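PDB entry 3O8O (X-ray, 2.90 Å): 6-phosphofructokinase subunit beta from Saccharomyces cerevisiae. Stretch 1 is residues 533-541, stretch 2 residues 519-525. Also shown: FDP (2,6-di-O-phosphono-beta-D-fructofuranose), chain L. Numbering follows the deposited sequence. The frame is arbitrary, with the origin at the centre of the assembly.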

# COMPACT_ATOMS: atom_id res chain seq x y z
N TYR B 533 4.42 26.28 -21.63
CA TYR B 533 4.15 25.09 -22.40
C TYR B 533 5.35 24.21 -22.59
O TYR B 533 6.16 24.51 -23.44
CB TYR B 533 3.64 25.42 -23.78
CG TYR B 533 3.30 24.18 -24.56
CD1 TYR B 533 2.08 23.55 -24.39
CD2 TYR B 533 4.23 23.58 -25.40
CE1 TYR B 533 1.78 22.37 -25.01
CE2 TYR B 533 3.95 22.39 -26.04
CZ TYR B 533 2.72 21.78 -25.84
OH TYR B 533 2.40 20.58 -26.46
N SER B 534 5.47 23.14 -21.82
CA SER B 534 6.59 22.25 -22.03
C SER B 534 6.23 21.35 -23.24
O SER B 534 5.07 21.26 -23.63
CB SER B 534 6.84 21.42 -20.77
OG SER B 534 5.74 20.58 -20.50
N LEU B 535 7.23 20.72 -23.86
CA LEU B 535 6.94 19.86 -24.99
C LEU B 535 6.34 18.54 -24.50
O LEU B 535 6.71 18.03 -23.43
CB LEU B 535 8.23 19.57 -25.79
CG LEU B 535 8.84 20.64 -26.70
CD1 LEU B 535 10.01 20.05 -27.45
CD2 LEU B 535 7.81 21.14 -27.67
N GLY B 536 5.41 18.00 -25.27
CA GLY B 536 4.77 16.75 -24.91
C GLY B 536 3.39 16.96 -24.30
O GLY B 536 2.48 16.14 -24.43
N SER B 537 3.25 18.10 -23.65
CA SER B 537 2.02 18.46 -22.98
C SER B 537 0.73 18.19 -23.79
O SER B 537 -0.14 17.44 -23.35
CB SER B 537 2.11 19.92 -22.59
OG SER B 537 0.93 20.33 -21.97
N ASP B 538 0.61 18.81 -24.96
CA ASP B 538 -0.59 18.63 -25.77
C ASP B 538 -0.80 17.17 -26.15
O ASP B 538 -1.92 16.70 -26.33
CB ASP B 538 -0.50 19.53 -27.04
CG ASP B 538 -1.72 19.36 -27.98
OD1 ASP B 538 -2.82 19.87 -27.66
OD2 ASP B 538 -1.57 18.70 -29.04
N THR B 539 0.28 16.42 -26.28
CA THR B 539 0.13 15.04 -26.67
C THR B 539 -0.49 14.28 -25.51
O THR B 539 -1.38 13.44 -25.70
CB THR B 539 1.47 14.43 -27.07
OG1 THR B 539 1.86 14.97 -28.33
CG2 THR B 539 1.39 12.94 -27.20
N ALA B 540 -0.02 14.60 -24.30
CA ALA B 540 -0.52 13.96 -23.09
C ALA B 540 -1.99 14.34 -22.89
O ALA B 540 -2.85 13.49 -22.69
CB ALA B 540 0.31 14.41 -21.88
N LEU B 541 -2.24 15.64 -22.95
CA LEU B 541 -3.58 16.18 -22.76
C LEU B 541 -4.60 15.45 -23.62
O LEU B 541 -5.71 15.15 -23.19
CB LEU B 541 -3.58 17.68 -23.11
CG LEU B 541 -4.91 18.35 -22.75
CD1 LEU B 541 -5.09 18.22 -21.26
CD2 LEU B 541 -4.95 19.79 -23.15
P1 FDP L . 7.71 14.34 -14.37
O1P FDP L . 9.10 14.83 -14.38
O2P FDP L . 6.81 15.07 -15.48
O3P FDP L . 6.99 14.63 -12.95
O1 FDP L . 3.98 12.15 -14.24
C1 FDP L . 5.26 12.75 -13.97
C2 FDP L . 6.34 12.09 -14.82
O2 FDP L . 7.60 12.76 -14.68
C3 FDP L . 5.90 12.03 -16.29
O3 FDP L . 6.74 12.91 -17.05
C4 FDP L . 6.19 10.58 -16.67
O4 FDP L . 5.25 10.18 -17.67
C5 FDP L . 5.88 9.90 -15.35
O5 FDP L . 6.54 10.73 -14.40
C6 FDP L . 6.42 8.47 -15.22
O6 FDP L . 7.85 8.48 -15.15
P2 FDP L . 8.65 7.20 -14.59
O4P FDP L . 10.08 7.51 -14.37
O5P FDP L . 7.92 6.72 -13.25
O6P FDP L . 8.42 6.04 -15.68
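Stretch 2 519-525: LIPATLS

Stretch 2 runs alongside the loop of stretch 1 that leads into a helix, held by a single backbone bridge, a serine hydroxyl and a few apolar contacts. The chain direction is parallel: Leu535 pairs with Ala522 (CA to CA 4.0 Å), and two residues on, the register carries on to Ser537, whose CA is 4.1 Å from Leu524 CA.

Stretch 2 begins as a strand, extended through Ile520 and Pro521. Ala522 and Thr523 stay extended, with phi/psi of -160/115° and -177/134°. At Leu524 the backbone turns to -61/-15°, and Ser525 follows at -79/-26°.

Leu535 makes both backbone hydrogen bonds of the bridge. Leu535 N donates to Pro521 O at 2.8 Å, nearly straight at 163°. Leu535 O accepts a weak bond from Thr523 N at 2.9 Å, bent to 124°. The same Leu535 O also receives a CA-H...O contact from Ala522 CA at 3.3 Å. Ser534 points its CB toward stretch 2, and Ser534 OG donates a very short hydrogen bond to Thr523 O, 2.5 Å away.

Apolar contacts add to the bridge. Leu535 CB lies 3.4 Å from Ala522 CB, and Leu535 CD1 lies 3.7 Å from Ile520 CG2. Further along, Leu524 CB packs 3.2 Å from Ala540 CB, on the first turn of the helix. Gly536 sits at the N-cap position, right before the helix. A CB there would point toward stretch 2, and the backbone angles of 101/-30° would jam it against the preceding carbonyl oxygen.

The CA-to-CB bonds of Thr523 and Ser525 point away from stretch 1. Thr523 OG1 and Ser525 OG both donate to FDP O2P, at 2.7 and 2.5 Å. Thr523 OG1 also accepts from Ser525 N at 3.0 Å.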

# COMPACT_ATOMS: atom_id res chain seq x y z
N LEU B 519 17.79 25.43 -22.30
CA LEU B 519 16.96 24.25 -22.08
C LEU B 519 15.63 24.33 -22.82
O LEU B 519 14.93 25.34 -22.73
CB LEU B 519 16.67 24.09 -20.58
CG LEU B 519 15.60 23.09 -20.11
CD1 LEU B 519 16.05 21.66 -20.42
CD2 LEU B 519 15.37 23.28 -18.62
N ILE B 520 15.27 23.27 -23.54
CA ILE B 520 13.97 23.23 -24.22
C ILE B 520 13.11 22.38 -23.30
O ILE B 520 13.24 21.17 -23.31
CB ILE B 520 14.03 22.52 -25.57
CG1 ILE B 520 14.92 23.30 -26.55
CG2 ILE B 520 12.62 22.37 -26.11
CD1 ILE B 520 15.02 22.69 -27.94
N PRO B 521 12.21 23.00 -22.52
CA PRO B 521 11.36 22.22 -21.61
C PRO B 521 10.49 21.17 -22.30
O PRO B 521 9.92 21.43 -23.36
CB PRO B 521 10.53 23.29 -20.90
CG PRO B 521 11.38 24.52 -21.01
CD PRO B 521 11.90 24.43 -22.41
N ALA B 522 10.41 19.99 -21.69
CA ALA B 522 9.60 18.89 -22.21
C ALA B 522 9.27 17.84 -21.14
O ALA B 522 10.14 17.15 -20.58
CB ALA B 522 10.29 18.24 -23.37
N THR B 523 7.98 17.75 -20.85
CA THR B 523 7.42 16.84 -19.86
C THR B 523 5.93 17.04 -19.97
O THR B 523 5.49 18.18 -20.02
CB THR B 523 7.85 17.22 -18.46
OG1 THR B 523 6.81 16.86 -17.55
CG2 THR B 523 8.05 18.70 -18.35
N LEU B 524 5.15 15.97 -20.03
CA LEU B 524 3.69 16.08 -20.14
C LEU B 524 3.08 16.82 -18.94
O LEU B 524 1.94 17.28 -18.99
CB LEU B 524 3.06 14.69 -20.31
CG LEU B 524 3.38 13.62 -19.23
CD1 LEU B 524 2.53 13.91 -18.03
CD2 LEU B 524 3.08 12.19 -19.72
N SER B 525 3.85 16.94 -17.87
CA SER B 525 3.40 17.60 -16.66
C SER B 525 3.42 19.11 -16.71
O SER B 525 2.69 19.76 -15.97
CB SER B 525 4.26 17.17 -15.49
OG SER B 525 4.40 15.78 -15.51